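Local coordinates for protein oxalate biosynthetic component 1 (Burkholderia thailandensis, PDB 5IKY) that produces oxalate as a bifunctional enzyme of quorum sensing-dependent oxalogenesis, combining an alpha/beta serine hydrolase with an additional lyase activity, at residues A[740-745]-A[844-849]; A[721-726]-A[848-853]; A[351-356]-A[383-388]; A[316-319]-A[325-328]. All coordinates share one frame; numbering follows the deposited sequence.

Contact 1: residues A[740-745]-A[844-849]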
loop_
_atom_site.group_PDB
_atom_site.type_symbol
_atom_site.label_atom_id
_atom_site.label_comp_id
_atom_site.label_asym_id
_atom_site.label_seq_id
_atom_site.Cartn_x
_atom_site.Cartn_y
_atom_site.Cartn_z
ATOM N N SER A 740 16.453 -0.721 -37.342
ATOM C CA SER A 740 15.592 -0.911 -38.504
ATOM C C SER A 740 14.974 0.402 -38.982
ATOM O O SER A 740 14.305 1.099 -38.217
ATOM C CB SER A 740 14.486 -1.918 -38.185
ATOM O OG SER A 740 15.014 -3.064 -37.539
ATOM N N ARG A 741 15.217 0.737 -40.245
ATOM C CA ARG A 741 14.609 1.910 -40.858
ATOM C C ARG A 741 13.094 1.745 -40.878
ATOM O O ARG A 741 12.587 0.653 -41.128
ATOM C CB ARG A 741 15.145 2.125 -42.277
ATOM N N LYS A 742 12.375 2.827 -40.603
ATOM C CA LYS A 742 10.920 2.769 -40.547
ATOM C C LYS A 742 10.294 3.360 -41.804
ATOM O O LYS A 742 10.945 4.097 -42.545
ATOM C CB LYS A 742 10.405 3.491 -39.301
ATOM C CG LYS A 742 11.069 3.029 -38.011
ATOM C CD LYS A 742 10.216 3.356 -36.794
ATOM C CE LYS A 742 10.800 2.745 -35.531
ATOM N NZ LYS A 742 10.220 3.339 -34.294
ATOM N N ALA A 743 9.031 3.026 -42.042
ATOM C CA ALA A 743 8.346 3.439 -43.260
ATOM C C ALA A 743 7.311 4.521 -42.979
ATOM O O ALA A 743 6.746 4.584 -41.888
ATOM C CB ALA A 743 7.695 2.238 -43.926
ATOM N N CYS A 744 7.069 5.371 -43.970
ATOM C CA CYS A 744 6.089 6.438 -43.837
ATOM C C CYS A 744 4.676 5.885 -43.962
ATOM O O CYS A 744 4.460 4.860 -44.609
ATOM C CB CYS A 744 6.319 7.513 -44.894
ATOM S SG CYS A 744 8.044 8.015 -45.110
ATOM N N GLY A 745 3.719 6.561 -43.336
ATOM C CA GLY A 745 2.319 6.209 -43.481
ATOM C C GLY A 745 1.892 4.982 -42.698
ATOM O O GLY A 745 2.696 4.083 -42.445
ATOM N N GLY A 844 10.822 13.566 -42.226
ATOM C CA GLY A 844 11.623 12.357 -42.283
ATOM C C GLY A 844 12.070 11.871 -40.918
ATOM O O GLY A 844 12.831 10.909 -40.812
ATOM N N GLU A 845 11.597 12.538 -39.869
ATOM C CA GLU A 845 11.948 12.158 -38.505
ATOM C C GLU A 845 11.296 10.830 -38.141
ATOM O O GLU A 845 10.132 10.591 -38.465
ATOM C CB GLU A 845 11.531 13.247 -37.515
ATOM C CG GLU A 845 12.114 13.079 -36.125
ATOM C CD GLU A 845 11.526 14.052 -35.119
ATOM O OE1 GLU A 845 10.677 13.631 -34.305
ATOM O OE2 GLU A 845 11.910 15.240 -35.146
ATOM N N THR A 846 12.053 9.964 -37.477
ATOM C CA THR A 846 11.562 8.647 -37.088
ATOM C C THR A 846 10.599 8.750 -35.903
ATOM O O THR A 846 10.812 9.544 -34.987
ATOM C CB THR A 846 12.730 7.700 -36.728
ATOM O OG1 THR A 846 13.656 7.644 -37.819
ATOM C CG2 THR A 846 12.224 6.298 -36.430
ATOM N N VAL A 847 9.536 7.952 -35.936
ATOM C CA VAL A 847 8.567 7.924 -34.846
ATOM C C VAL A 847 8.930 6.853 -33.823
ATOM O O VAL A 847 8.895 5.659 -34.122
ATOM C CB VAL A 847 7.138 7.664 -35.362
ATOM C CG1 VAL A 847 6.171 7.523 -34.198
ATOM C CG2 VAL A 847 6.699 8.779 -36.297
ATOM N N ILE A 848 9.285 7.288 -32.618
ATOM C CA ILE A 848 9.622 6.367 -31.538
ATOM C C ILE A 848 8.641 6.494 -30.378
ATOM O O ILE A 848 7.693 7.279 -30.437
ATOM C CB ILE A 848 11.053 6.596 -31.017
ATOM C CG1 ILE A 848 11.248 8.060 -30.617
ATOM C CG2 ILE A 848 12.072 6.190 -32.071
ATOM C CD1 ILE A 848 12.616 8.355 -30.043
ATOM N N GLU A 849 8.879 5.718 -29.326
ATOM C CA GLU A 849 7.977 5.670 -28.181
ATOM C C GLU A 849 7.807 7.040 -27.524
ATOM O O GLU A 849 6.691 7.440 -27.190
ATOM C CB GLU A 849 8.483 4.652 -27.155
ATOM C CG GLU A 849 7.988 4.905 -25.740
ATOM C CD GLU A 849 8.817 4.194 -24.684
ATOM O OE1 GLU A 849 9.858 4.750 -24.266
ATOM O OE2 GLU A 849 8.424 3.086 -24.265
#
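Lys742 lays the middle of its side chain across the methyl of Thr846, the two side chains meeting at about a right angle, with Lys742 CD 3.6 Å from Thr846 CG2 and CG little farther off. Past CG the lysine runs fully extended, and this length carries its amino group beyond the threonine to the backbone of the next residue. There Lys742 NZ gives a hydrogen bond of 2.7 Å to Val847 O, coming in 27° out of the carbonyl plane. Thr846 can offer its methyl because CG2 stands anti to the backbone N while OG1 lies beside that N (chi1 -55°). At the far end Ile848 brings CG2 to 4.1 Å from Lys742 NZ, an apolar neighbour to the amine end. The lysine also makes a cation-pi contact with Tyr791, and a long, weak ion pair links its NZ to Glu612 OE1. The contact thus ties the loop leading into strand 747-752 to the loop just before helix 849-860, for which Ile848 is the N-cap residue. With the residue buried, the amino group has a carbonyl, an aromatic ring and a distant carboxylate about it, surroundings that would probably favour its charged form.

Contact 2: residues A[721-726]-A[848-853]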
loop_
_atom_site.group_PDB
_atom_site.type_symbol
_atom_site.label_atom_id
_atom_site.label_comp_id
_atom_site.label_asym_id
_atom_site.label_seq_id
_atom_site.Cartn_x
_atom_site.Cartn_y
_atom_site.Cartn_z
ATOM N N LEU A 721 7.037 18.013 -21.797
ATOM C CA LEU A 721 8.311 18.677 -22.047
ATOM C C LEU A 721 9.486 17.731 -21.833
ATOM O O LEU A 721 10.448 17.740 -22.602
ATOM C CB LEU A 721 8.457 19.906 -21.146
ATOM C CG LEU A 721 7.546 21.082 -21.497
ATOM C CD1 LEU A 721 7.621 22.163 -20.434
ATOM C CD2 LEU A 721 7.928 21.636 -22.854
ATOM N N LEU A 722 9.404 16.921 -20.784
ATOM C CA LEU A 722 10.458 15.960 -20.471
ATOM C C LEU A 722 10.622 14.931 -21.584
ATOM O O LEU A 722 11.740 14.626 -21.997
ATOM C CB LEU A 722 10.167 15.256 -19.146
ATOM C CG LEU A 722 10.324 16.115 -17.893
ATOM C CD1 LEU A 722 9.944 15.327 -16.647
ATOM C CD2 LEU A 722 11.745 16.636 -17.796
ATOM N N TYR A 723 9.504 14.396 -22.065
ATOM C CA TYR A 723 9.542 13.419 -23.150
ATOM C C TYR A 723 9.930 14.069 -24.473
ATOM O O TYR A 723 10.451 13.405 -25.365
ATOM C CB TYR A 723 8.196 12.707 -23.285
ATOM C CG TYR A 723 8.072 11.502 -22.382
ATOM C CD1 TYR A 723 8.908 10.405 -22.547
ATOM C CD2 TYR A 723 7.124 11.460 -21.366
ATOM C CE1 TYR A 723 8.809 9.302 -21.724
ATOM C CE2 TYR A 723 7.015 10.357 -20.539
ATOM C CZ TYR A 723 7.859 9.279 -20.726
ATOM O OH TYR A 723 7.760 8.175 -19.912
ATOM N N HIS A 724 9.670 15.367 -24.595
ATOM C CA HIS A 724 10.092 16.123 -25.766
ATOM C C HIS A 724 11.612 16.097 -25.886
ATOM O O HIS A 724 12.158 15.774 -26.940
ATOM C CB HIS A 724 9.587 17.564 -25.687
ATOM C CG HIS A 724 9.862 18.376 -26.914
ATOM N ND1 HIS A 724 11.132 18.767 -27.284
ATOM C CD2 HIS A 724 9.027 18.880 -27.851
ATOM C CE1 HIS A 724 11.066 19.470 -28.401
ATOM N NE2 HIS A 724 9.800 19.555 -28.765
ATOM N N ALA A 725 12.288 16.438 -24.793
ATOM C CA ALA A 725 13.744 16.413 -24.756
ATOM C C ALA A 725 14.254 14.982 -24.864
ATOM O O ALA A 725 15.294 14.725 -25.472
ATOM C CB ALA A 725 14.256 17.066 -23.481
ATOM N N LEU A 726 13.511 14.053 -24.271
ATOM C CA LEU A 726 13.879 12.643 -24.284
ATOM C C LEU A 726 13.775 12.084 -25.699
ATOM O O LEU A 726 14.579 11.245 -26.102
ATOM C CB LEU A 726 12.990 11.847 -23.324
ATOM C CG LEU A 726 13.567 10.579 -22.690
ATOM C CD1 LEU A 726 12.829 10.257 -21.401
ATOM C CD2 LEU A 726 13.496 9.397 -23.643
ATOM N N ILE A 848 9.285 7.288 -32.618
ATOM C CA ILE A 848 9.622 6.367 -31.538
ATOM C C ILE A 848 8.641 6.494 -30.378
ATOM O O ILE A 848 7.693 7.279 -30.437
ATOM C CB ILE A 848 11.053 6.596 -31.017
ATOM C CG1 ILE A 848 11.248 8.060 -30.617
ATOM C CG2 ILE A 848 12.072 6.190 -32.071
ATOM C CD1 ILE A 848 12.616 8.355 -30.043
ATOM N N GLU A 849 8.879 5.718 -29.326
ATOM C CA GLU A 849 7.977 5.670 -28.181
ATOM C C GLU A 849 7.807 7.040 -27.524
ATOM O O GLU A 849 6.691 7.440 -27.190
ATOM C CB GLU A 849 8.483 4.652 -27.155
ATOM C CG GLU A 849 7.988 4.905 -25.740
ATOM C CD GLU A 849 8.817 4.194 -24.684
ATOM O OE1 GLU A 849 9.858 4.750 -24.266
ATOM O OE2 GLU A 849 8.424 3.086 -24.265
ATOM N N ALA A 850 8.912 7.762 -27.361
ATOM C CA ALA A 850 8.879 9.080 -26.734
ATOM C C ALA A 850 8.049 10.070 -27.547
ATOM O O ALA A 850 7.466 11.001 -26.992
ATOM C CB ALA A 850 10.295 9.608 -26.539
ATOM N N SER A 851 8.003 9.867 -28.861
ATOM C CA SER A 851 7.198 10.710 -29.737
ATOM C C SER A 851 5.719 10.577 -29.390
ATOM O O SER A 851 4.992 11.568 -29.324
ATOM C CB SER A 851 7.426 10.345 -31.208
ATOM O OG SER A 851 8.807 10.287 -31.522
ATOM N N MET A 852 5.284 9.342 -29.166
ATOM C CA MET A 852 3.888 9.064 -28.852
ATOM C C MET A 852 3.548 9.475 -27.424
ATOM O O MET A 852 2.441 9.938 -27.147
ATOM C CB MET A 852 3.580 7.578 -29.063
ATOM C CG MET A 852 3.865 7.063 -30.474
ATOM S SD MET A 852 2.653 7.577 -31.709
ATOM C CE MET A 852 3.371 9.103 -32.320
ATOM N N LEU A 853 4.506 9.300 -26.519
ATOM C CA LEU A 853 4.318 9.684 -25.127
ATOM C C LEU A 853 4.172 11.196 -24.998
ATOM O O LEU A 853 3.341 11.682 -24.231
ATOM C CB LEU A 853 5.482 9.180 -24.271
ATOM C CG LEU A 853 5.460 7.675 -23.990
ATOM C CD1 LEU A 853 6.754 7.207 -23.364
ATOM C CD2 LEU A 853 4.309 7.342 -23.083
#
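Tyr723 reaches from its helix to Leu853 and can be followed outward atom by atom. Its CB lies 4.1 Å from Ala850 O, brushing the backbone of the facing helix. The ring then turns one face to Leu853: CG, CD1 and CD2 each sit about 4.0 Å from Leu853 CB, which stands almost squarely over the ring centre, 7° off the normal, in a CH-pi contact. Farther out the partner becomes the end of the leucine, with Tyr723 CE1 3.4 Å from Leu853 CD1, and CZ nearly as near. Even the hydroxyl rides on this methyl, Tyr723 OH being 3.7 Å from Leu853 CD1. Leu853 therefore covers this face from CB over the centre to CD1 at the rim. Ala850, one turn earlier, places CB 4.0 Å from Tyr723 O and also touches Leu726 CD2, its small side chain consistent with the close approach of the backbones here. No hydrogen bond crosses between the segments. Helices 715-734 and 849-860 run nearly antiparallel, their local axes 8.5 Å apart at 157°, and so join the cap domain, to which residues 721-726 belong, to the C-terminal alpha/beta-hydrolase region; helices 554-560 and 682-690 also pack against helix 715-734.

Contact 3: residues A[351-356]-A[383-388]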
loop_
_atom_site.group_PDB
_atom_site.type_symbol
_atom_site.label_atom_id
_atom_site.label_comp_id
_atom_site.label_asym_id
_atom_site.label_seq_id
_atom_site.Cartn_x
_atom_site.Cartn_y
_atom_site.Cartn_z
ATOM N N VAL A 351 3.020 15.151 25.025
ATOM C CA VAL A 351 2.474 15.934 26.123
ATOM C C VAL A 351 1.885 15.025 27.200
ATOM O O VAL A 351 0.706 14.671 27.158
ATOM C CB VAL A 351 1.405 16.916 25.619
ATOM C CG1 VAL A 351 0.899 17.779 26.758
ATOM C CG2 VAL A 351 1.979 17.786 24.510
ATOM N N PHE A 352 2.719 14.645 28.161
ATOM C CA PHE A 352 2.298 13.747 29.229
ATOM C C PHE A 352 1.585 14.479 30.360
ATOM O O PHE A 352 0.622 13.962 30.929
ATOM C CB PHE A 352 3.501 12.987 29.791
ATOM C CG PHE A 352 3.981 11.871 28.909
ATOM C CD1 PHE A 352 3.344 10.641 28.921
ATOM C CD2 PHE A 352 5.072 12.046 28.076
ATOM C CE1 PHE A 352 3.781 9.611 28.117
ATOM C CE2 PHE A 352 5.517 11.014 27.270
ATOM C CZ PHE A 352 4.870 9.796 27.291
ATOM N N ASN A 353 2.062 15.676 30.688
ATOM C CA ASN A 353 1.551 16.404 31.847
ATOM C C ASN A 353 1.511 17.916 31.635
ATOM O O ASN A 353 1.992 18.425 30.622
ATOM C CB ASN A 353 2.398 16.079 33.079
ATOM C CG ASN A 353 3.886 16.158 32.801
ATOM O OD1 ASN A 353 4.421 17.236 32.533
ATOM N ND2 ASN A 353 4.568 15.020 32.882
ATOM N N HIS A 354 0.944 18.629 32.604
ATOM C CA HIS A 354 0.817 20.082 32.521
ATOM C C HIS A 354 2.170 20.787 32.568
ATOM O O HIS A 354 2.318 21.888 32.038
ATOM C CB HIS A 354 -0.082 20.607 33.641
ATOM C CG HIS A 354 -1.539 20.351 33.411
ATOM N ND1 HIS A 354 -2.261 20.996 32.431
ATOM C CD2 HIS A 354 -2.407 19.516 34.029
ATOM C CE1 HIS A 354 -3.513 20.573 32.457
ATOM N NE2 HIS A 354 -3.628 19.674 33.418
ATOM N N THR A 355 3.154 20.154 33.197
ATOM C CA THR A 355 4.495 20.722 33.252
ATOM C C THR A 355 5.128 20.738 31.860
ATOM O O THR A 355 5.859 21.666 31.514
ATOM C CB THR A 355 5.396 19.947 34.232
ATOM O OG1 THR A 355 4.749 19.859 35.508
ATOM C CG2 THR A 355 6.738 20.646 34.399
ATOM N N ILE A 356 4.833 19.711 31.062
ATOM C CA ILE A 356 5.285 19.662 29.674
ATOM C C ILE A 356 4.698 20.824 28.879
ATOM O O ILE A 356 5.413 21.520 28.157
ATOM C CB ILE A 356 4.896 18.338 28.986
ATOM C CG1 ILE A 356 5.612 17.155 29.638
ATOM C CG2 ILE A 356 5.215 18.396 27.494
ATOM C CD1 ILE A 356 7.094 17.132 29.391
ATOM N N VAL A 383 -3.877 9.260 31.081
ATOM C CA VAL A 383 -2.780 8.517 31.693
ATOM C C VAL A 383 -2.289 9.255 32.936
ATOM O O VAL A 383 -1.730 10.346 32.834
ATOM C CB VAL A 383 -1.611 8.317 30.711
ATOM C CG1 VAL A 383 -0.404 7.721 31.428
ATOM C CG2 VAL A 383 -2.042 7.436 29.548
ATOM N N ASP A 384 -2.501 8.656 34.104
ATOM C CA ASP A 384 -2.210 9.320 35.374
ATOM C C ASP A 384 -0.732 9.669 35.538
ATOM O O ASP A 384 0.140 8.804 35.441
ATOM C CB ASP A 384 -2.672 8.451 36.544
ATOM C CG ASP A 384 -4.179 8.310 36.603
ATOM O OD1 ASP A 384 -4.871 9.052 35.875
ATOM O OD2 ASP A 384 -4.673 7.466 37.381
ATOM N N GLN A 385 -0.470 10.947 35.797
ATOM C CA GLN A 385 0.888 11.463 35.919
ATOM C C GLN A 385 1.141 12.116 37.273
ATOM O O GLN A 385 0.226 12.649 37.904
ATOM C CB GLN A 385 1.173 12.473 34.803
ATOM C CG GLN A 385 1.419 11.848 33.440
ATOM C CD GLN A 385 2.825 11.296 33.305
ATOM O OE1 GLN A 385 3.799 11.933 33.714
ATOM N NE2 GLN A 385 2.938 10.102 32.735
ATOM N N TYR A 386 2.395 12.073 37.709
ATOM C CA TYR A 386 2.823 12.763 38.919
ATOM C C TYR A 386 3.741 13.935 38.593
ATOM O O TYR A 386 4.558 13.860 37.677
ATOM C CB TYR A 386 3.557 11.804 39.863
ATOM C CG TYR A 386 2.672 11.014 40.797
ATOM C CD1 TYR A 386 1.493 11.552 41.298
ATOM C CD2 TYR A 386 3.021 9.725 41.183
ATOM C CE1 TYR A 386 0.687 10.824 42.158
ATOM C CE2 TYR A 386 2.224 8.992 42.038
ATOM C CZ TYR A 386 1.058 9.544 42.521
ATOM O OH TYR A 386 0.262 8.814 43.372
ATOM N N HIS A 387 3.598 15.020 39.341
ATOM C CA HIS A 387 4.668 15.999 39.442
ATOM C C HIS A 387 5.335 15.791 40.790
ATOM O O HIS A 387 4.655 15.588 41.794
ATOM C CB HIS A 387 4.153 17.430 39.315
ATOM C CG HIS A 387 5.172 18.467 39.674
ATOM N ND1 HIS A 387 5.309 18.964 40.954
ATOM C CD2 HIS A 387 6.107 19.099 38.926
ATOM C CE1 HIS A 387 6.282 19.856 40.977
ATOM N NE2 HIS A 387 6.783 19.957 39.759
ATOM N N ARG A 388 6.661 15.828 40.814
ATOM C CA ARG A 388 7.384 15.623 42.059
ATOM C C ARG A 388 8.119 16.880 42.494
ATOM O O ARG A 388 8.939 17.424 41.755
ATOM C CB ARG A 388 8.368 14.461 41.921
ATOM C CG ARG A 388 9.336 14.332 43.087
ATOM C CD ARG A 388 9.857 12.914 43.193
ATOM N NE ARG A 388 8.822 12.010 43.682
ATOM C CZ ARG A 388 8.809 10.701 43.460
ATOM N NH1 ARG A 388 9.768 10.144 42.740
ATOM N NH2 ARG A 388 7.829 9.954 43.945
#
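Gln385 bends at its second torsion (chi2 -79°), turning its amide back alongside Phe352 CB and the near side of its ring, while Asn353 sets CG between its backbone N and carbonyl carbon (chi1 47°), which brings its amide round to meet the glutamine. Asn353 ND2 donates to Gln385 OE1 over 3.3 Å; the acceptor lies in the asparagine's amide plane, but the donor stands 41° out of the glutamine's carbonyl plane. On the way, Gln385 CG passes 3.4 Å from Phe352 O. Its NE2 ends 3.9 Å from Phe352 CD1, approaching the ring obliquely. The other end of the Asn353 amide works within its own segment: OD1 accepts from Ile356 N at 2.9 Å, so Asn353 is the N-cap of helix 354-360. This helix follows strand 346-351, which pairs in parallel with strand 375-380 in the sheet of the beta-keto acid cleavage region, a family of the TIM-barrel clan; the contact thus joins the chain leaving two adjacent strands at the same end of the sheet. The Phe352 side chain lies about 6 Å from the bound magnesium. Asn353 ND2 also donates to Pro317 O. Farther along, Thr355 OG1, hydrogen-bonded to Asp398 OD2, sits 3.8 Å from His387 CD2 beside the imidazole.

Contact 4: residues A[316-319]-A[325-328]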
loop_
_atom_site.group_PDB
_atom_site.type_symbol
_atom_site.label_atom_id
_atom_site.label_comp_id
_atom_site.label_asym_id
_atom_site.label_seq_id
_atom_site.Cartn_x
_atom_site.Cartn_y
_atom_site.Cartn_z
ATOM N N GLY A 316 10.386 17.908 29.677
ATOM C CA GLY A 316 10.125 17.807 31.101
ATOM C C GLY A 316 10.060 16.361 31.553
ATOM O O GLY A 316 9.995 15.454 30.724
ATOM N N PRO A 317 10.072 16.138 32.876
ATOM C CA PRO A 317 10.040 14.786 33.446
ATOM C C PRO A 317 8.749 14.042 33.121
ATOM O O PRO A 317 7.684 14.654 33.055
ATOM C CB PRO A 317 10.149 15.034 34.957
ATOM C CG PRO A 317 10.691 16.417 35.095
ATOM C CD PRO A 317 10.156 17.173 33.919
ATOM N N VAL A 318 8.848 12.734 32.920
ATOM C CA VAL A 318 7.666 11.904 32.739
ATOM C C VAL A 318 7.565 10.936 33.908
ATOM O O VAL A 318 8.377 10.023 34.035
ATOM C CB VAL A 318 7.705 11.126 31.413
ATOM C CG1 VAL A 318 6.403 10.369 31.208
ATOM C CG2 VAL A 318 7.961 12.073 30.246
ATOM N N VAL A 319 6.578 11.148 34.772
ATOM C CA VAL A 319 6.440 10.338 35.976
ATOM C C VAL A 319 5.059 9.693 36.064
ATOM O O VAL A 319 4.082 10.347 36.433
ATOM C CB VAL A 319 6.686 11.177 37.246
ATOM C CG1 VAL A 319 6.688 10.285 38.472
ATOM C CG2 VAL A 319 8.001 11.939 37.136
ATOM N N GLY A 325 8.859 5.673 34.365
ATOM C CA GLY A 325 9.021 7.004 33.820
ATOM C C GLY A 325 10.481 7.326 33.580
ATOM O O GLY A 325 11.355 6.487 33.797
ATOM N N TYR A 326 10.746 8.547 33.137
ATOM C CA TYR A 326 12.101 8.959 32.801
ATOM C C TYR A 326 12.222 10.474 32.867
ATOM O O TYR A 326 11.232 11.194 32.731
ATOM C CB TYR A 326 12.493 8.443 31.410
ATOM C CG TYR A 326 11.470 8.727 30.329
ATOM C CD1 TYR A 326 10.352 7.913 30.169
ATOM C CD2 TYR A 326 11.626 9.801 29.460
ATOM C CE1 TYR A 326 9.416 8.168 29.184
ATOM C CE2 TYR A 326 10.693 10.059 28.468
ATOM C CZ TYR A 326 9.592 9.240 28.336
ATOM O OH TYR A 326 8.659 9.489 27.356
ATOM N N ASP A 327 13.439 10.954 33.087
ATOM C CA ASP A 327 13.681 12.384 33.181
ATOM C C ASP A 327 14.194 12.922 31.848
ATOM O O ASP A 327 14.751 12.177 31.041
ATOM C CB ASP A 327 14.678 12.686 34.304
ATOM C CG ASP A 327 14.796 14.171 34.592
ATOM O OD1 ASP A 327 13.760 14.867 34.540
ATOM O OD2 ASP A 327 15.920 14.639 34.874
ATOM N N ASN A 328 13.989 14.212 31.613
ATOM C CA ASN A 328 14.504 14.860 30.415
ATOM C C ASN A 328 15.196 16.179 30.754
ATOM O O ASN A 328 14.614 17.250 30.583
ATOM C CB ASN A 328 13.377 15.100 29.401
ATOM C CG ASN A 328 12.660 13.815 28.999
ATOM O OD1 ASN A 328 13.141 13.060 28.155
ATOM N ND2 ASN A 328 11.501 13.571 29.598
#
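Val318 and Tyr326 make the tight part of this hairpin, an antiparallel hydrogen-bonded pair whose side chains lie next to each other on the same face of the two strands. Val318 N donates to Tyr326 O at 2.8 Å and nearly straight, the N-H...O angle being 168°. The return bond, Tyr326 N to Val318 O, is 2.9 Å and more bent. Val318 then packs its isopropyl group over one face of the phenol: CB stands above the ring, offset toward the rim, and CG2 reaches 3.8 Å from Tyr326 CZ. The ring arrives there because Tyr326 CG sits between its own backbone N and carbonyl carbon (chi1 49°). Beside this pair Gly325 comes in close, CA only 3.1 Å from Val318 O in a CA-H...O contact.

Toward the other end the strands give way to a side-chain bond: Asn328 ND2 donates to Gly316 O at 2.7 Å, from above the carbonyl plane. Its OD1 turns to Arg294 NH2. The looser margin is at Pro317, exposed to solvent, whose ring lies side by side with Asp327; there Pro317 CG and Asp327 OD1 are 3.5 Å apart, with no hydrogen bond between the two side chains.

The hairpin follows strand 310-313 of the parallel sheet and leads into helix 330-343. Phe352, just beyond strand 346-351, packs against both Val318 and Tyr326, while Gln385, from segment 383-388, touches Val318.

How the contacts relate
The four contacts form two pairs far apart in the molecule, contact 1 lying on the opposite side of the chain's centre from contacts 3 and 4. Contacts 3 and 4, centres 9 Å apart, adjoin in the beta-keto acid cleavage enzyme region, probably the seat of the lyase activity: Tyr386 N reaches Val319 O at 2.7 Å, probably a hydrogen bond, and Phe352 CE2 packs 3.5 Å from Tyr326 OH. Phe352 and Tyr326 both come within about 7 Å of the magnesium, which His227 and Glu477 bind, so this pair lies beside the metal site. Contacts 1 and 2, centres 14 Å apart, share Ile848 and Glu849. Between the pairs, contacts 2 and 3 stay about 42 Å apart at their nearest atoms.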